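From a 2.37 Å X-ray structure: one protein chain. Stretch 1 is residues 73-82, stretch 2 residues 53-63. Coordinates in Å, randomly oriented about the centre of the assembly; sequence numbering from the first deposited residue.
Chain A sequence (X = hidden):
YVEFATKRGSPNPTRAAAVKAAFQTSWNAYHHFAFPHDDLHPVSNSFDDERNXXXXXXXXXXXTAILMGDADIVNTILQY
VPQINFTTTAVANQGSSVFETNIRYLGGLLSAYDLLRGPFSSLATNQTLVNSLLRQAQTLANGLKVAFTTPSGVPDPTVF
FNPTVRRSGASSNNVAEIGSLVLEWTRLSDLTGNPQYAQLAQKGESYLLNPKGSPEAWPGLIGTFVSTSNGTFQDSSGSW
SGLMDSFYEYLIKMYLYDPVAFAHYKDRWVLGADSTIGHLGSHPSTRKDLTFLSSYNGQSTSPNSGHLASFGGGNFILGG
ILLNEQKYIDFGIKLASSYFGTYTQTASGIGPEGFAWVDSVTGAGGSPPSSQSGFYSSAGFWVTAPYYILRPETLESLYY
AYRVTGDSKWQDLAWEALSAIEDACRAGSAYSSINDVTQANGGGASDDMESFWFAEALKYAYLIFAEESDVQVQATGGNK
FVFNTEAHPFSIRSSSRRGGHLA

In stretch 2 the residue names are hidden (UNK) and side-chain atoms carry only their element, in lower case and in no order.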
# COMPACT_ATOMS: atom_id res chain seq x y z
N ILE A 73 -12.05 -9.30 18.80
CA ILE A 73 -12.18 -9.15 17.36
C ILE A 73 -11.36 -10.22 16.66
O ILE A 73 -11.80 -10.79 15.66
CB ILE A 73 -11.71 -7.75 16.91
CG1 ILE A 73 -12.61 -6.68 17.55
CG2 ILE A 73 -11.73 -7.65 15.39
CD1 ILE A 73 -12.16 -5.26 17.30
N VAL A 74 -10.16 -10.49 17.18
CA VAL A 74 -9.29 -11.49 16.57
C VAL A 74 -9.97 -12.84 16.55
O VAL A 74 -9.97 -13.54 15.53
CB VAL A 74 -7.95 -11.61 17.33
CG1 VAL A 74 -7.12 -12.76 16.75
CG2 VAL A 74 -7.18 -10.33 17.23
N ASN A 75 -10.55 -13.22 17.67
CA ASN A 75 -11.23 -14.50 17.77
C ASN A 75 -12.39 -14.58 16.78
O ASN A 75 -12.58 -15.62 16.14
CB ASN A 75 -11.72 -14.71 19.21
CG ASN A 75 -12.60 -15.94 19.34
OD1 ASN A 75 -13.82 -15.87 19.18
ND2 ASN A 75 -11.98 -17.09 19.62
N THR A 76 -13.15 -13.50 16.65
CA THR A 76 -14.29 -13.47 15.73
C THR A 76 -13.87 -13.79 14.30
O THR A 76 -14.51 -14.59 13.61
CB THR A 76 -15.00 -12.09 15.75
OG1 THR A 76 -15.39 -11.76 17.08
CG2 THR A 76 -16.23 -12.11 14.86
N ILE A 77 -12.78 -13.17 13.85
CA ILE A 77 -12.27 -13.36 12.50
C ILE A 77 -11.68 -14.75 12.32
O ILE A 77 -11.94 -15.42 11.32
CB ILE A 77 -11.21 -12.27 12.15
CG1 ILE A 77 -11.80 -10.88 12.38
CG2 ILE A 77 -10.79 -12.39 10.69
CD1 ILE A 77 -10.82 -9.73 12.20
N LEU A 78 -10.89 -15.19 13.29
CA LEU A 78 -10.30 -16.52 13.23
C LEU A 78 -11.37 -17.60 13.08
O LEU A 78 -11.17 -18.58 12.36
CB LEU A 78 -9.44 -16.77 14.47
CG LEU A 78 -8.13 -15.97 14.60
CD1 LEU A 78 -7.44 -16.34 15.89
CD2 LEU A 78 -7.21 -16.27 13.42
N GLN A 79 -12.51 -17.43 13.74
CA GLN A 79 -13.59 -18.42 13.64
C GLN A 79 -14.20 -18.41 12.25
O GLN A 79 -14.74 -19.42 11.78
CB GLN A 79 -14.67 -18.10 14.68
CG GLN A 79 -14.21 -18.21 16.11
CD GLN A 79 -14.36 -19.60 16.66
OE1 GLN A 79 -13.82 -20.57 16.12
NE2 GLN A 79 -15.11 -19.72 17.75
N TYR A 80 -14.12 -17.26 11.58
CA TYR A 80 -14.66 -17.10 10.25
C TYR A 80 -13.77 -17.64 9.12
O TYR A 80 -14.27 -18.26 8.18
CB TYR A 80 -14.95 -15.61 10.01
CG TYR A 80 -15.31 -15.25 8.58
CD1 TYR A 80 -14.50 -14.39 7.84
CD2 TYR A 80 -16.45 -15.77 7.98
CE1 TYR A 80 -14.82 -14.05 6.53
CE2 TYR A 80 -16.78 -15.45 6.66
CZ TYR A 80 -15.96 -14.59 5.95
OH TYR A 80 -16.28 -14.24 4.65
N VAL A 81 -12.46 -17.43 9.23
CA VAL A 81 -11.51 -17.88 8.20
C VAL A 81 -11.78 -19.26 7.61
O VAL A 81 -11.85 -19.41 6.39
CB VAL A 81 -10.04 -17.84 8.72
CG1 VAL A 81 -9.09 -18.38 7.64
CG2 VAL A 81 -9.65 -16.41 9.07
N PRO A 82 -11.94 -20.30 8.46
CA PRO A 82 -12.21 -21.65 7.97
C PRO A 82 -13.48 -21.74 7.13
O PRO A 82 -13.64 -22.65 6.32
CB PRO A 82 -12.33 -22.48 9.25
CG PRO A 82 -11.48 -21.74 10.22
CD PRO A 82 -11.81 -20.30 9.93
N UNK A 53 -16.41 -10.99 -2.62
CA UNK A 53 -17.22 -11.53 -1.54
C UNK A 53 -16.58 -12.50 -0.57
O UNK A 53 -17.28 -13.30 0.06
N UNK A 54 -15.26 -12.44 -0.42
CA UNK A 54 -14.58 -13.32 0.50
C UNK A 54 -14.44 -12.71 1.90
O UNK A 54 -13.92 -13.36 2.81
c UNK A 54 -13.19 -13.71 -0.05
c UNK A 54 -12.29 -16.07 -4.42
c UNK A 54 -12.84 -15.80 -3.16
c UNK A 54 -13.24 -14.70 -1.18
c UNK A 54 -11.38 -15.18 -4.92
c UNK A 54 -11.56 -13.75 -2.94
c UNK A 54 -12.49 -14.65 -2.41
n UNK A 54 -13.76 -16.51 -2.43
c UNK A 54 -11.01 -14.02 -4.20
c UNK A 54 -13.99 -15.85 -1.24
N UNK A 55 -14.91 -11.48 2.09
CA UNK A 55 -14.82 -10.85 3.40
C UNK A 55 -13.58 -9.99 3.54
O UNK A 55 -12.87 -10.05 4.54
N UNK A 56 -13.34 -9.17 2.52
CA UNK A 56 -12.21 -8.27 2.45
C UNK A 56 -11.85 -7.54 3.76
O UNK A 56 -10.77 -7.74 4.31
o UNK A 56 -11.30 -6.50 1.04
c UNK A 56 -12.46 -7.25 1.33
N UNK A 57 -12.76 -6.71 4.26
CA UNK A 57 -12.51 -5.96 5.50
C UNK A 57 -12.13 -6.83 6.70
O UNK A 57 -11.32 -6.42 7.52
c UNK A 57 -13.72 -5.09 5.86
o UNK A 57 -13.90 -4.05 4.92
N UNK A 58 -12.70 -8.02 6.81
CA UNK A 58 -12.38 -8.89 7.95
C UNK A 58 -10.94 -9.40 7.89
O UNK A 58 -10.24 -9.42 8.90
c UNK A 58 -13.35 -10.07 8.01
N UNK A 59 -10.49 -9.81 6.71
CA UNK A 59 -9.13 -10.32 6.54
C UNK A 59 -8.08 -9.21 6.60
O UNK A 59 -7.03 -9.36 7.24
c UNK A 59 -8.99 -11.08 5.20
c UNK A 59 -10.00 -13.20 6.23
c UNK A 59 -7.59 -11.68 5.07
c UNK A 59 -10.06 -12.17 5.10
N UNK A 60 -8.38 -8.10 5.94
CA UNK A 60 -7.49 -6.96 5.90
C UNK A 60 -7.27 -6.33 7.28
O UNK A 60 -6.19 -5.82 7.57
o UNK A 60 -6.09 -6.32 3.63
c UNK A 60 -7.06 -5.56 3.83
o UNK A 60 -7.26 -4.52 3.16
c UNK A 60 -8.05 -5.92 4.93
N UNK A 61 -8.28 -6.39 8.15
CA UNK A 61 -8.14 -5.80 9.48
C UNK A 61 -7.65 -6.74 10.57
O UNK A 61 -7.26 -6.30 11.66
N UNK A 62 -7.64 -8.03 10.28
CA UNK A 62 -7.22 -9.04 11.24
C UNK A 62 -5.88 -8.75 11.94
O UNK A 62 -5.82 -8.75 13.16
c UNK A 62 -6.63 -11.59 11.36
c UNK A 62 -7.14 -10.40 10.54
c UNK A 62 -7.43 -11.72 12.64
c UNK A 62 -6.73 -12.87 10.52
N UNK A 63 -4.82 -8.50 11.17
CA UNK A 63 -3.54 -8.24 11.80
C UNK A 63 -3.49 -6.92 12.55
O UNK A 63 -2.78 -6.78 13.55
c UNK A 63 -2.40 -8.33 10.78
c UNK A 63 -2.48 -7.27 9.70
o UNK A 63 -1.54 -7.23 8.88
o UNK A 63 -3.46 -6.49 9.66
O HOH W 1 -17.87 -15.58 2.21

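Position 53 has no side-chain atoms, and its phi/psi of 69/24 by itself favours glycine: Gly 53. Its O accepts a hydrogen bond from water 1 at 3.2 Å, and that water also lies 3.2 Å from Tyr 80 OH.

Position 54 carries one carbon, then fused five- and six-membered rings holding eight carbons and one nitrogen, an indole; this is Trp 54. The ring leads away from stretch 1, and it is the backbone that makes the contact: Tyr 80 OH lies 3.1 Å from Trp 54 O, near the plane of the tyrosine ring. The geometry fits a hydrogen bond from the hydroxyl, although its one proton has another acceptor within reach.

Position 55 again lacks a side chain. At phi/psi 94/47 a CB would be jammed against the preceding carbonyl O, and it would stand 2.7 Å from Tyr 80 OH, a clash. Gly 55 is the N-cap of the following helix; its CA lies 3.9 Å from Tyr 80 OH.

Positions 56 and 57 each show one carbon then one oxygen, unforked, hence Ser 56 and Ser 57. Neither reaches stretch 1.

Position 58 has a single carbon, Ala 58. Its CB points toward stretch 1, 4.4 Å from Ile 77 CG2 and 4.5 Å from Tyr 80 CD1, and the CA atoms of Ala 58 and Ile 77 are 6.4 Å apart. Ile 77 CD1 also packs 3.4 Å from Ala 58 O.

Position 59 has four carbons forked at the first, one arm two carbons long: Ile 59. Its CD1 reaches Val 81 CG2 at 4.3 Å.

Position 60 has two carbons, the second bearing two oxygens. Asp 60 is out of reach of stretch 1, its carboxylate satisfied elsewhere in the structure.

Position 61 has no side chain, giving Gly 61; a CB here would be crowded by Ser 57 O at 3.2 Å.

Position 62 has four carbons forked at the second, so Leu 62. With chi1 t and chi2 p, its CD1 lies 3.9 Å from Ile 77 CB and 4.3 Å from Val 74 CG1, while its CD2 is 4.5 Å from Leu 78 CD2.

Position 63 repeats the two-carbon, two-oxygen pattern; Asp 63 points away.

The helices cross at -130°, with axes 9.8 Å apart at closest approach. Ile 77 and Leu 62 form the apolar centre, small Ala 58 leaves the backbones close, and Tyr 80 adds a polar contact at the helix start. Together the stretches bury 398 Å².

Stretch 2 53-63: GWGSSAIDGLD
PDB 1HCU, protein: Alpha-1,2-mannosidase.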